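PDB 4IRX: sugar ABC transporter, periplasmic sugar-binding protein from Caulobacter crescentus, which binds myo-inositol in the cleft between its two domains and probably delivers it to an ABC transporter for nutrient uptake. Local coordinates for residues Ile198-Asp203 / Val223-Phe228. Numbering follows the deposited sequence.
Sequences ILCLND and VKVIGF. With INS (1,2,3,4,5,6-hexahydroxy-cyclohexane), chain C.
The carbonyl of I198 is gripped twice by the neighbouring strand: I226 N donates to I198 O over 3.0 Å, tilted 19° from the carbonyl plane, while V225 CA makes a longer CA-H...O contact with the same oxygen. This is the parallel pairing of a beta-alpha-beta unit, strands 197-200 and 224-226 joined through helix 203-215, in the parallel sheet of one lobe of a periplasmic binding protein. I198 N to K224 O (2.7 Å) and C200 N to I226 O (2.8 Å) continue the ladder, both nearly straight. On one face, L199 and I226 lie side by side, the CD2 branch of L199 resting 3.7 Å from I226 CB, with W123 of helix 113-127 against I226. On the other, I198 CD1 reaches V223 CG1, and V213 of helix 203-215 touches both residues.

Beyond the ladder the two segments stay close: G227 CA meets C200 O at 3.2 Å, and F228 packs its CB against L201 O. D203 OD1 lies 2.9 Å from F228 N and accepts from T246 OG1; OD2 accepts from I231 N. An alanine in place of D203 would probably leave T246 OG1 and I231 N without these acceptors and the loop after F228 less firmly held. N202, at the N-cap, has CG between its backbone N and carbonyl carbon (chi1 81°); OD1 caps M205 N, leaving the amide nitrogen for the ligand, where N202 ND2 donates to myo-inositol O3 at 3.1 Å and O4 at 3.0 Å.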
loop_
_atom_site.group_PDB
_atom_site.type_symbol
_atom_site.label_atom_id
_atom_site.label_comp_id
_atom_site.label_asym_id
_atom_site.label_seq_id
_atom_site.Cartn_x
_atom_site.Cartn_y
_atom_site.Cartn_z
ATOM N N ILE A 198 18.677 -0.318 0.053
ATOM C CA ILE A 198 17.604 -1.233 -0.331
ATOM C C ILE A 198 16.293 -0.462 -0.116
ATOM O O ILE A 198 15.883 -0.175 1.024
ATOM C CB ILE A 198 17.622 -2.519 0.531
ATOM C CG1 ILE A 198 19.006 -3.151 0.485
ATOM C CG2 ILE A 198 16.620 -3.509 -0.011
ATOM C CD1 ILE A 198 19.168 -4.384 1.364
ATOM N N LEU A 199 15.637 -0.135 -1.219
ATOM C CA LEU A 199 14.340 0.536 -1.182
ATOM C C LEU A 199 13.246 -0.515 -1.204
ATOM O O LEU A 199 13.099 -1.251 -2.188
ATOM C CB LEU A 199 14.178 1.468 -2.398
ATOM C CG LEU A 199 15.089 2.687 -2.547
ATOM C CD1 LEU A 199 14.684 3.541 -3.737
ATOM C CD2 LEU A 199 15.058 3.544 -1.279
ATOM N N CYS A 200 12.503 -0.612 -0.106
ATOM C CA CYS A 200 11.457 -1.615 0.028
ATOM C C CYS A 200 10.115 -0.922 0.003
ATOM O O CYS A 200 9.891 0.040 0.744
ATOM C CB CYS A 200 11.612 -2.358 1.346
ATOM S SG CYS A 200 13.148 -3.256 1.471
ATOM N N LEU A 201 9.217 -1.425 -0.841
ATOM C CA LEU A 201 7.975 -0.714 -1.090
ATOM C C LEU A 201 6.852 -1.030 -0.087
ATOM O O LEU A 201 5.700 -0.617 -0.262
ATOM C CB LEU A 201 7.544 -0.873 -2.553
ATOM C CG LEU A 201 8.220 0.102 -3.534
ATOM C CD1 LEU A 201 9.730 0.195 -3.437
ATOM C CD2 LEU A 201 7.813 -0.266 -4.938
ATOM N N ASN A 202 7.183 -1.748 0.988
ATOM C CA ASN A 202 6.397 -1.672 2.214
ATOM C C ASN A 202 7.265 -1.996 3.421
ATOM O O ASN A 202 8.372 -2.518 3.279
ATOM C CB ASN A 202 5.058 -2.465 2.173
ATOM C CG ASN A 202 5.205 -3.946 2.442
ATOM O OD1 ASN A 202 6.299 -4.456 2.657
ATOM N ND2 ASN A 202 4.091 -4.652 2.439
ATOM N N ASP A 203 6.765 -1.663 4.600
ATOM C CA ASP A 203 7.553 -1.810 5.830
ATOM C C ASP A 203 7.677 -3.262 6.260
ATOM O O ASP A 203 8.689 -3.645 6.809
ATOM C CB ASP A 203 6.932 -1.029 6.990
ATOM C CG ASP A 203 7.205 0.464 6.916
ATOM O OD1 ASP A 203 8.187 0.890 6.242
ATOM O OD2 ASP A 203 6.427 1.191 7.569
ATOM N N VAL A 223 24.598 -0.393 4.553
ATOM C CA VAL A 223 23.553 -0.911 3.669
ATOM C C VAL A 223 22.263 -0.408 4.292
ATOM O O VAL A 223 21.763 -0.980 5.254
ATOM C CB VAL A 223 23.571 -2.446 3.599
ATOM C CG1 VAL A 223 22.490 -2.970 2.633
ATOM C CG2 VAL A 223 24.959 -2.924 3.197
ATOM N N LYS A 224 21.722 0.665 3.722
ATOM C CA LYS A 224 20.585 1.368 4.287
ATOM C C LYS A 224 19.263 0.871 3.747
ATOM O O LYS A 224 19.111 0.680 2.544
ATOM C CB LYS A 224 20.719 2.854 4.008
ATOM C CG LYS A 224 21.953 3.454 4.637
ATOM C CD LYS A 224 21.964 4.954 4.508
ATOM C CE LYS A 224 23.228 5.546 5.144
ATOM N NZ LYS A 224 23.292 5.321 6.617
ATOM N N VAL A 225 18.287 0.743 4.637
ATOM C CA VAL A 225 16.978 0.240 4.248
ATOM C C VAL A 225 15.924 1.322 4.434
ATOM O O VAL A 225 15.874 1.965 5.476
ATOM C CB VAL A 225 16.595 -1.013 5.099
ATOM C CG1 VAL A 225 15.165 -1.448 4.856
ATOM C CG2 VAL A 225 17.563 -2.175 4.817
ATOM N N ILE A 226 15.102 1.524 3.401
ATOM C CA ILE A 226 14.000 2.471 3.424
ATOM C C ILE A 226 12.746 1.701 3.127
ATOM O O ILE A 226 12.741 0.834 2.239
ATOM C CB ILE A 226 14.145 3.565 2.350
ATOM C CG1 ILE A 226 15.420 4.355 2.562
ATOM C CG2 ILE A 226 12.976 4.522 2.404
ATOM C CD1 ILE A 226 15.334 5.709 1.938
ATOM N N GLY A 227 11.694 1.974 3.892
ATOM C CA GLY A 227 10.417 1.312 3.685
ATOM C C GLY A 227 9.314 2.276 3.262
ATOM O O GLY A 227 9.545 3.400 2.817
ATOM N N PHE A 228 8.101 1.800 3.440
ATOM C CA PHE A 228 6.901 2.538 3.061
ATOM C C PHE A 228 5.801 1.994 3.948
ATOM O O PHE A 228 5.631 0.779 4.041
ATOM C CB PHE A 228 6.589 2.268 1.574
ATOM C CG PHE A 228 5.737 3.343 0.906
ATOM C CD1 PHE A 228 4.383 3.466 1.203
ATOM C CD2 PHE A 228 6.301 4.211 -0.030
ATOM C CE1 PHE A 228 3.585 4.468 0.581
ATOM C CE2 PHE A 228 5.533 5.202 -0.668
ATOM C CZ PHE A 228 4.161 5.337 -0.363
HETATM C C1 INS C . -0.230 -0.641 0.557
HETATM C C2 INS C . 0.779 -0.895 1.627
HETATM C C3 INS C . 0.874 -2.381 1.858
HETATM C C4 INS C . 1.313 -3.072 0.607
HETATM C C5 INS C . 0.307 -2.877 -0.464
HETATM C C6 INS C . 0.072 -1.406 -0.717
HETATM O O1 INS C . -0.321 0.736 0.292
HETATM O O2 INS C . 2.010 -0.356 1.249
HETATM O O3 INS C . 1.749 -2.665 2.922
HETATM O O4 INS C . 1.532 -4.427 0.841
HETATM O O5 INS C . 0.733 -3.530 -1.617
HETATM O O6 INS C . -0.857 -1.199 -1.750
#